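Local coordinates for protein sulfate adenylyltransferase, adenylylsulfate kinase (Thiobacillus denitrificans, PDB 3CR8) that phosphorylates adenosine 5'-phosphosulfate with ATP to give 3'-phosphoadenylyl sulfate, working as a hexamer whose ATP-sulfurylase-like part lacks sulfurylase activity, at residues Ala171-Tyr180 and Leu213-Phe224; Leu154-Trp163 and Pro225-Leu233. One frame throughout, in Å; residues are numbered along the deposited sequence.

Interaction 1 of 2, residues Ala171-Tyr180 and Leu213-Phe224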
loop_
_atom_site.group_PDB
_atom_site.type_symbol
_atom_site.label_atom_id
_atom_site.label_comp_id
_atom_site.label_asym_id
_atom_site.label_seq_id
_atom_site.Cartn_x
_atom_site.Cartn_y
_atom_site.Cartn_z
ATOM N N ALA A 171 31.358 8.793 15.407
ATOM C CA ALA A 171 31.008 9.221 14.054
ATOM C C ALA A 171 31.255 10.695 13.761
ATOM O O ALA A 171 31.070 11.548 14.626
ATOM C CB ALA A 171 29.571 8.868 13.757
ATOM N N ARG A 172 31.671 10.978 12.530
ATOM C CA ARG A 172 31.786 12.349 12.060
ATOM C C ARG A 172 30.853 12.591 10.877
ATOM O O ARG A 172 30.797 13.706 10.349
ATOM C CB ARG A 172 33.223 12.681 11.676
ATOM C CG ARG A 172 33.767 11.807 10.569
ATOM C CD ARG A 172 35.284 11.918 10.513
ATOM N NE ARG A 172 35.897 11.338 11.705
ATOM C CZ ARG A 172 36.394 10.104 11.764
ATOM N NH1 ARG A 172 36.377 9.308 10.689
ATOM N NH2 ARG A 172 36.923 9.666 12.902
ATOM N N GLN A 173 30.129 11.548 10.472
ATOM C CA GLN A 173 29.198 11.633 9.354
ATOM C C GLN A 173 28.155 10.534 9.430
ATOM O O GLN A 173 28.373 9.527 10.090
ATOM C CB GLN A 173 29.957 11.508 8.053
ATOM C CG GLN A 173 30.721 10.209 7.920
ATOM C CD GLN A 173 30.975 9.844 6.455
ATOM O OE1 GLN A 173 31.874 9.049 6.147
ATOM N NE2 GLN A 173 30.174 10.422 5.543
ATOM N N PRO A 174 27.022 10.710 8.738
ATOM C CA PRO A 174 25.890 9.801 8.913
ATOM C C PRO A 174 26.260 8.378 8.635
ATOM O O PRO A 174 27.205 8.102 7.909
ATOM C CB PRO A 174 24.871 10.270 7.883
ATOM C CG PRO A 174 25.242 11.647 7.602
ATOM C CD PRO A 174 26.740 11.729 7.728
ATOM N N MET A 175 25.474 7.486 9.220
ATOM C CA MET A 175 25.682 6.059 9.150
ATOM C C MET A 175 24.646 5.437 8.227
ATOM O O MET A 175 23.454 5.726 8.353
ATOM C CB MET A 175 25.548 5.479 10.565
ATOM C CG MET A 175 25.752 3.987 10.660
ATOM S SD MET A 175 25.908 3.414 12.349
ATOM C CE MET A 175 27.579 3.927 12.750
ATOM N N HIS A 176 25.106 4.592 7.308
ATOM C CA HIS A 176 24.220 3.788 6.478
ATOM C C HIS A 176 24.380 2.300 6.772
ATOM O O HIS A 176 25.016 1.944 7.746
ATOM C CB HIS A 176 24.493 4.070 5.018
ATOM C CG HIS A 176 24.367 5.516 4.652
ATOM N ND1 HIS A 176 23.149 6.119 4.443
ATOM C CD2 HIS A 176 25.308 6.466 4.433
ATOM C CE1 HIS A 176 23.339 7.390 4.122
ATOM N NE2 HIS A 176 24.638 7.627 4.116
ATOM N N ARG A 177 23.829 1.432 5.932
ATOM C CA ARG A 177 23.736 0.017 6.268
ATOM C C ARG A 177 25.073 -0.715 6.454
ATOM O O ARG A 177 25.171 -1.635 7.251
ATOM C CB ARG A 177 22.840 -0.700 5.264
ATOM C CG ARG A 177 22.567 -2.147 5.597
ATOM C CD ARG A 177 21.367 -2.669 4.853
ATOM N NE ARG A 177 20.144 -2.029 5.317
ATOM C CZ ARG A 177 18.955 -2.191 4.748
ATOM N NH1 ARG A 177 18.834 -2.968 3.675
ATOM N NH2 ARG A 177 17.894 -1.567 5.251
ATOM N N ALA A 178 26.104 -0.307 5.733
ATOM C CA ALA A 178 27.426 -0.920 5.884
ATOM C C ALA A 178 28.069 -0.682 7.257
ATOM O O ALA A 178 28.509 -1.621 7.939
ATOM C CB ALA A 178 28.369 -0.452 4.788
ATOM N N GLN A 179 28.168 0.576 7.652
ATOM C CA GLN A 179 28.670 0.843 8.979
ATOM C C GLN A 179 27.775 0.178 10.041
ATOM O O GLN A 179 28.269 -0.499 10.933
ATOM C CB GLN A 179 28.854 2.346 9.228
ATOM C CG GLN A 179 28.108 3.269 8.282
ATOM C CD GLN A 179 28.831 3.479 6.983
ATOM O OE1 GLN A 179 29.938 2.990 6.799
ATOM N NE2 GLN A 179 28.207 4.202 6.068
ATOM N N TYR A 180 26.466 0.355 9.933
ATOM C CA TYR A 180 25.540 -0.285 10.853
ATOM C C TYR A 180 25.804 -1.787 10.946
ATOM O O TYR A 180 25.990 -2.300 12.034
ATOM C CB TYR A 180 24.089 0.000 10.445
ATOM C CG TYR A 180 23.063 -0.962 11.005
ATOM C CD1 TYR A 180 22.469 -0.736 12.235
ATOM C CD2 TYR A 180 22.680 -2.086 10.292
ATOM C CE1 TYR A 180 21.527 -1.611 12.745
ATOM C CE2 TYR A 180 21.758 -2.979 10.795
ATOM C CZ TYR A 180 21.178 -2.735 12.016
ATOM O OH TYR A 180 20.231 -3.613 12.496
ATOM N N LEU A 213 23.634 15.958 11.693
ATOM C CA LEU A 213 24.321 14.742 12.078
ATOM C C LEU A 213 23.578 14.057 13.193
ATOM O O LEU A 213 23.316 12.879 13.145
ATOM C CB LEU A 213 25.701 15.091 12.569
ATOM C CG LEU A 213 26.815 14.109 12.303
ATOM C CD1 LEU A 213 27.623 14.097 13.560
ATOM C CD2 LEU A 213 26.285 12.715 11.947
ATOM N N VAL A 214 23.250 14.795 14.233
ATOM C CA VAL A 214 22.547 14.174 15.324
ATOM C C VAL A 214 21.237 13.629 14.801
ATOM O O VAL A 214 20.851 12.513 15.141
ATOM C CB VAL A 214 22.288 15.138 16.474
ATOM C CG1 VAL A 214 21.342 14.499 17.515
ATOM C CG2 VAL A 214 23.602 15.563 17.079
ATOM N N ARG A 215 20.553 14.398 13.963
ATOM C CA ARG A 215 19.230 13.962 13.551
ATOM C C ARG A 215 19.275 12.680 12.722
ATOM O O ARG A 215 18.377 11.842 12.807
ATOM C CB ARG A 215 18.470 15.073 12.835
ATOM C CG ARG A 215 16.984 15.033 13.139
ATOM C CD ARG A 215 16.441 16.421 13.103
ATOM N NE ARG A 215 17.221 17.195 12.149
ATOM C CZ ARG A 215 17.515 18.482 12.310
ATOM N NH1 ARG A 215 17.087 19.124 13.408
ATOM N NH2 ARG A 215 18.239 19.121 11.387
ATOM N N SER A 216 20.331 12.514 11.941
ATOM C CA SER A 216 20.483 11.319 11.157
ATOM C C SER A 216 20.792 10.099 12.023
ATOM O O SER A 216 20.515 8.977 11.621
ATOM C CB SER A 216 21.565 11.532 10.098
ATOM O OG SER A 216 22.858 11.339 10.634
ATOM N N PHE A 217 21.381 10.308 13.201
ATOM C CA PHE A 217 21.571 9.213 14.145
ATOM C C PHE A 217 20.273 8.847 14.833
ATOM O O PHE A 217 19.950 7.680 14.969
ATOM C CB PHE A 217 22.678 9.514 15.147
ATOM C CG PHE A 217 24.003 9.062 14.676
ATOM C CD1 PHE A 217 24.742 9.850 13.800
ATOM C CD2 PHE A 217 24.481 7.800 15.015
ATOM C CE1 PHE A 217 25.956 9.410 13.304
ATOM C CE2 PHE A 217 25.702 7.360 14.534
ATOM C CZ PHE A 217 26.433 8.156 13.672
ATOM N N LEU A 218 19.509 9.849 15.238
ATOM C CA LEU A 218 18.235 9.609 15.875
ATOM C C LEU A 218 17.354 8.848 14.947
ATOM O O LEU A 218 16.531 8.065 15.384
ATOM C CB LEU A 218 17.578 10.924 16.222
ATOM C CG LEU A 218 18.214 11.624 17.414
ATOM C CD1 LEU A 218 17.698 13.060 17.483
ATOM C CD2 LEU A 218 17.986 10.846 18.699
ATOM N N ALA A 219 17.560 9.062 13.655
ATOM C CA ALA A 219 16.716 8.477 12.622
ATOM C C ALA A 219 16.861 6.977 12.539
ATOM O O ALA A 219 15.893 6.269 12.306
ATOM C CB ALA A 219 17.019 9.117 11.273
ATOM N N ILE A 220 18.078 6.499 12.747
ATOM C CA ILE A 220 18.361 5.090 12.564
ATOM C C ILE A 220 18.626 4.367 13.873
ATOM O O ILE A 220 18.901 3.167 13.889
ATOM C CB ILE A 220 19.559 4.919 11.639
ATOM C CG1 ILE A 220 20.858 4.623 12.401
ATOM C CG2 ILE A 220 19.731 6.171 10.828
ATOM C CD1 ILE A 220 21.993 4.130 11.458
ATOM N N ARG A 221 18.531 5.083 14.983
ATOM C CA ARG A 221 18.841 4.457 16.251
ATOM C C ARG A 221 17.967 3.234 16.533
ATOM O O ARG A 221 18.450 2.275 17.145
ATOM C CB ARG A 221 18.755 5.453 17.402
ATOM C CG ARG A 221 18.975 4.824 18.764
ATOM C CD ARG A 221 18.833 5.842 19.872
ATOM N NE ARG A 221 17.574 6.563 19.759
ATOM C CZ ARG A 221 17.225 7.564 20.558
ATOM N NH1 ARG A 221 18.055 7.939 21.529
ATOM N NH2 ARG A 221 16.059 8.186 20.383
ATOM N N ASP A 222 16.707 3.256 16.086
ATOM C CA ASP A 222 15.776 2.158 16.397
ATOM C C ASP A 222 16.109 0.839 15.704
ATOM O O ASP A 222 15.593 -0.215 16.080
ATOM C CB ASP A 222 14.333 2.556 16.109
ATOM C CG ASP A 222 13.809 3.550 17.106
ATOM O OD1 ASP A 222 12.621 3.441 17.478
ATOM O OD2 ASP A 222 14.594 4.433 17.529
ATOM N N ARG A 223 16.974 0.925 14.693
ATOM C CA ARG A 223 17.489 -0.237 13.972
ATOM C C ARG A 223 18.527 -0.986 14.802
ATOM O O ARG A 223 19.084 -1.991 14.366
ATOM C CB ARG A 223 18.178 0.205 12.675
ATOM C CG ARG A 223 17.302 0.945 11.687
ATOM C CD ARG A 223 16.564 -0.041 10.849
ATOM N NE ARG A 223 15.677 0.596 9.888
ATOM C CZ ARG A 223 14.968 -0.101 9.015
ATOM N NH1 ARG A 223 15.078 -1.428 9.025
ATOM N NH2 ARG A 223 14.179 0.507 8.138
ATOM N N PHE A 224 18.820 -0.459 15.979
ATOM C CA PHE A 224 19.878 -0.992 16.820
ATOM C C PHE A 224 19.271 -1.693 18.021
ATOM O O PHE A 224 18.251 -1.273 18.582
ATOM C CB PHE A 224 20.813 0.126 17.314
ATOM C CG PHE A 224 21.916 0.477 16.354
ATOM C CD1 PHE A 224 23.058 -0.304 16.261
ATOM C CD2 PHE A 224 21.819 1.603 15.559
ATOM C CE1 PHE A 224 24.073 0.019 15.374
ATOM C CE2 PHE A 224 22.828 1.926 14.672
ATOM C CZ PHE A 224 23.957 1.128 14.584
#
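Y180 presents the edge of its ring to the face of F224: the planes stand at 69°, the centroids lie 4.8 Å apart, and Y180 CD1 sits over the F224 ring toward its rim. With CG anti to the backbone N (chi1 160°), the phenol reaches past F224, where Y180 OH donates to R223 O at 2.7 Å. The bond lies in the carbonyl plane and holds the far end of the phenol, while the T-shaped contact limits how the ring can turn about its own axis. M175 meets F224 at the rim instead, a Met-aromatic contact with M175 SD 3.7 Å from F224 CZ. Farther back along the same side chain, M175 CG packs on I220 CD1 at 3.8 Å, the two chains crossing at about a right angle. F217 turns its CZ corner obliquely to A171 CB and M175 CB. At the far end P174 CB rests 3.6 Å from S216 OG, a hydroxyl that is itself tied to L213 O, which also accepts from F217 N. L213 CD2 lies alongside the Q173-P174 peptide. Segment 171-180, a loop running into the first turn of helix 177-189, carries most of the QXRNP and HXXH region of ATP sulfurylases, Q173 and Q179 apparently replacing the usual asparagine and second histidine. Helix 352-361 borders one side, touching P174 and I220, and its E353 forms a salt bridge with R223; strands 193-196 and 229-231 lie beneath F224.

Interaction 2 of 2, residues Leu154-Trp163 and Pro225-Leu233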
loop_
_atom_site.group_PDB
_atom_site.type_symbol
_atom_site.label_atom_id
_atom_site.label_comp_id
_atom_site.label_asym_id
_atom_site.label_seq_id
_atom_site.Cartn_x
_atom_site.Cartn_y
_atom_site.Cartn_z
ATOM N N LEU A 154 28.176 9.690 31.674
ATOM C CA LEU A 154 28.125 8.496 30.826
ATOM C C LEU A 154 28.493 7.272 31.632
ATOM O O LEU A 154 27.748 6.305 31.633
ATOM C CB LEU A 154 29.044 8.591 29.604
ATOM C CG LEU A 154 28.399 8.149 28.290
ATOM C CD1 LEU A 154 29.453 7.889 27.255
ATOM C CD2 LEU A 154 27.520 6.948 28.470
ATOM N N ARG A 155 29.630 7.327 32.331
ATOM C CA ARG A 155 30.090 6.188 33.134
ATOM C C ARG A 155 29.022 5.736 34.087
ATOM O O ARG A 155 28.857 4.548 34.326
ATOM C CB ARG A 155 31.339 6.509 33.935
ATOM C CG ARG A 155 32.625 6.429 33.165
ATOM C CD ARG A 155 33.818 6.948 33.987
ATOM N NE ARG A 155 35.026 6.934 33.184
ATOM C CZ ARG A 155 35.774 5.849 33.028
ATOM N NH1 ARG A 155 35.436 4.734 33.667
ATOM N NH2 ARG A 155 36.854 5.877 32.247
ATOM N N ALA A 156 28.292 6.692 34.645
ATOM C CA ALA A 156 27.253 6.364 35.622
ATOM C C ALA A 156 26.107 5.608 34.964
ATOM O O ALA A 156 25.595 4.637 35.520
ATOM C CB ALA A 156 26.760 7.617 36.284
ATOM N N LEU A 157 25.734 6.089 33.776
ATOM C CA LEU A 157 24.771 5.450 32.892
ATOM C C LEU A 157 25.173 3.966 32.596
ATOM O O LEU A 157 24.457 3.006 32.933
ATOM C CB LEU A 157 24.658 6.303 31.612
ATOM C CG LEU A 157 23.363 6.286 30.784
ATOM C CD1 LEU A 157 23.496 5.462 29.503
ATOM C CD2 LEU A 157 22.148 5.822 31.600
ATOM N N PHE A 158 26.334 3.788 31.985
ATOM C CA PHE A 158 26.895 2.469 31.797
ATOM C C PHE A 158 26.716 1.593 33.034
ATOM O O PHE A 158 26.447 0.400 32.938
ATOM C CB PHE A 158 28.375 2.586 31.446
ATOM C CG PHE A 158 28.622 3.118 30.073
ATOM C CD1 PHE A 158 27.643 3.012 29.082
ATOM C CD2 PHE A 158 29.839 3.696 29.748
ATOM C CE1 PHE A 158 27.878 3.504 27.814
ATOM C CE2 PHE A 158 30.078 4.183 28.470
ATOM C CZ PHE A 158 29.103 4.093 27.508
ATOM N N VAL A 159 26.862 2.174 34.210
ATOM C CA VAL A 159 26.865 1.340 35.405
ATOM C C VAL A 159 25.464 0.854 35.791
ATOM O O VAL A 159 25.300 -0.281 36.270
ATOM C CB VAL A 159 27.622 2.011 36.598
ATOM C CG1 VAL A 159 27.321 1.301 37.895
ATOM C CG2 VAL A 159 29.116 1.960 36.364
ATOM N N ARG A 160 24.469 1.708 35.573
ATOM C CA ARG A 160 23.087 1.333 35.784
ATOM C C ARG A 160 22.681 0.304 34.728
ATOM O O ARG A 160 21.975 -0.669 35.016
ATOM C CB ARG A 160 22.171 2.550 35.677
ATOM C CG ARG A 160 22.440 3.632 36.688
ATOM C CD ARG A 160 21.406 4.739 36.575
ATOM N NE ARG A 160 21.593 5.579 35.394
ATOM C CZ ARG A 160 22.337 6.675 35.384
ATOM N NH1 ARG A 160 22.965 7.042 36.488
ATOM N NH2 ARG A 160 22.453 7.397 34.281
ATOM N N ARG A 161 23.144 0.507 33.507
ATOM C CA ARG A 161 22.832 -0.424 32.441
ATOM C C ARG A 161 23.515 -1.760 32.631
ATOM O O ARG A 161 23.246 -2.707 31.897
ATOM C CB ARG A 161 23.221 0.182 31.107
ATOM C CG ARG A 161 22.267 1.239 30.689
ATOM C CD ARG A 161 21.354 0.695 29.644
ATOM N NE ARG A 161 21.767 1.204 28.351
ATOM C CZ ARG A 161 21.343 0.730 27.198
ATOM N NH1 ARG A 161 20.502 -0.285 27.168
ATOM N NH2 ARG A 161 21.778 1.268 26.080
ATOM N N GLY A 162 24.398 -1.828 33.622
ATOM C CA GLY A 162 25.149 -3.040 33.904
ATOM C C GLY A 162 26.214 -3.389 32.876
ATOM O O GLY A 162 26.686 -4.512 32.841
ATOM N N TRP A 163 26.587 -2.422 32.045
ATOM C CA TRP A 163 27.539 -2.622 30.970
ATOM C C TRP A 163 28.947 -2.656 31.529
ATOM O O TRP A 163 29.199 -2.067 32.564
ATOM C CB TRP A 163 27.455 -1.448 29.996
ATOM C CG TRP A 163 26.284 -1.445 29.072
ATOM C CD1 TRP A 163 25.093 -2.081 29.242
ATOM C CD2 TRP A 163 26.195 -0.738 27.845
ATOM N NE1 TRP A 163 24.268 -1.832 28.174
ATOM C CE2 TRP A 163 24.922 -1.004 27.302
ATOM C CE3 TRP A 163 27.076 0.081 27.138
ATOM C CZ2 TRP A 163 24.497 -0.470 26.084
ATOM C CZ3 TRP A 163 26.656 0.621 25.927
ATOM C CH2 TRP A 163 25.369 0.347 25.413
ATOM N N PRO A 225 19.902 -2.775 18.438
ATOM C CA PRO A 225 19.407 -3.496 19.599
ATOM C C PRO A 225 19.425 -2.561 20.813
ATOM O O PRO A 225 20.448 -1.946 21.109
ATOM C CB PRO A 225 20.425 -4.624 19.751
ATOM C CG PRO A 225 21.074 -4.763 18.392
ATOM C CD PRO A 225 21.126 -3.370 17.885
ATOM N N ALA A 226 18.298 -2.445 21.496
ATOM C CA ALA A 226 18.192 -1.514 22.587
ATOM C C ALA A 226 19.090 -1.860 23.777
ATOM O O ALA A 226 19.738 -0.980 24.369
ATOM C CB ALA A 226 16.730 -1.387 23.015
ATOM N N ALA A 227 19.124 -3.139 24.134
ATOM C CA ALA A 227 19.840 -3.601 25.336
ATOM C C ALA A 227 21.350 -3.651 25.126
ATOM O O ALA A 227 22.091 -4.078 25.999
ATOM C CB ALA A 227 19.339 -4.989 25.759
ATOM N N THR A 228 21.802 -3.209 23.964
ATOM C CA THR A 228 23.180 -3.405 23.573
ATOM C C THR A 228 23.844 -2.135 22.993
ATOM O O THR A 228 25.050 -2.106 22.725
ATOM C CB THR A 228 23.205 -4.549 22.572
ATOM O OG1 THR A 228 23.633 -5.733 23.252
ATOM C CG2 THR A 228 24.122 -4.230 21.349
ATOM N N THR A 229 23.057 -1.076 22.840
ATOM C CA THR A 229 23.498 0.088 22.112
ATOM C C THR A 229 23.165 1.275 22.962
ATOM O O THR A 229 22.211 1.207 23.712
ATOM C CB THR A 229 22.728 0.189 20.795
ATOM O OG1 THR A 229 22.842 -1.062 20.096
ATOM C CG2 THR A 229 23.269 1.330 19.941
ATOM N N GLN A 230 23.972 2.331 22.846
ATOM C CA GLN A 230 23.746 3.626 23.484
ATOM C C GLN A 230 24.089 4.728 22.547
ATOM O O GLN A 230 25.075 4.605 21.802
ATOM C CB GLN A 230 24.646 3.796 24.705
ATOM C CG GLN A 230 23.900 3.644 26.017
ATOM C CD GLN A 230 22.896 4.766 26.210
ATOM O OE1 GLN A 230 21.858 4.596 26.851
ATOM N NE2 GLN A 230 23.197 5.912 25.628
ATOM N N LEU A 231 23.297 5.805 22.570
ATOM C CA LEU A 231 23.622 7.014 21.782
ATOM C C LEU A 231 23.995 8.163 22.717
ATOM O O LEU A 231 23.359 8.381 23.737
ATOM C CB LEU A 231 22.479 7.428 20.848
ATOM C CG LEU A 231 22.646 8.753 20.091
ATOM C CD1 LEU A 231 23.691 8.682 18.997
ATOM C CD2 LEU A 231 21.321 9.175 19.497
ATOM N N SER A 232 25.050 8.880 22.393
ATOM C CA SER A 232 25.449 9.981 23.241
ATOM C C SER A 232 26.242 10.934 22.387
ATOM O O SER A 232 26.749 10.536 21.361
ATOM C CB SER A 232 26.279 9.477 24.407
ATOM O OG SER A 232 26.160 10.357 25.490
ATOM N N LEU A 233 26.338 12.192 22.784
ATOM C CA LEU A 233 27.094 13.157 21.979
ATOM C C LEU A 233 28.469 13.411 22.561
ATOM O O LEU A 233 28.665 13.402 23.776
ATOM C CB LEU A 233 26.326 14.470 21.812
ATOM C CG LEU A 233 24.900 14.195 21.336
ATOM C CD1 LEU A 233 24.075 15.459 21.340
ATOM C CD2 LEU A 233 24.928 13.566 19.956
#
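The guanidinium of R161 turns its edge to the 225-233 backbone, while W163 CZ2 lies over one of its faces, offset toward the rim. In the guanidinium plane, R161 NH1 donates to A226 O at 3.0 Å, a nearly straight bond (167°); R161 NH2 adds a weak one to the same oxygen and also points toward T229 O, though too closely for that distance to be trusted. The indole of W163 comes edge-on to the T229-Q230 peptide, its CH2 3.6 Å from Q230 CB. Q230, bent at its second torsion, runs past the guanidinium edge and the W163 rim toward helix 151-160: its amide stands 80° to the guanidinium, L157 CD1 meets the amide end, and F158 offers its ring edge to Q230 CG at 4.4 Å. Replacing R161 by alanine is likely to leave A226 O without its side-chain donor and to remove the flat group against which the W163 CZ2 edge packs. A227 O takes a hydrogen bond from Q531 of another subunit, so this corner also faces the hexamer interface. G162, with positive phi, is the C-prime residue of a Schellman motif ending helix 151-160, and that helix packs against the outermost strand of a parallel sheet of order 3-2-1-4-5, the Rossmann-like core of the nucleotidyltransferase fold.

The two contacts, with centres about 17 Å apart, are joined through strand 229-231, which follows helix 210-220 in the chain. In interaction 2, Q230 points toward helix 151-160, whereas T229 and L231 point away from it and pack on residues of interaction 1: T229 OG1 lies 3.6 Å from F224 CB, and L231 CD2 lies 3.8 Å from L218 CD2. L233 CD2 continues the seam 3.7 Å from V214 CG2. Helices 210-220 and 151-160 thus flank the sheet edge from its two faces. Both contacts belong to the ATP-sulfurylase-like region and lie away from the predicted ATP-binding loop G376-S383 of the kinase part.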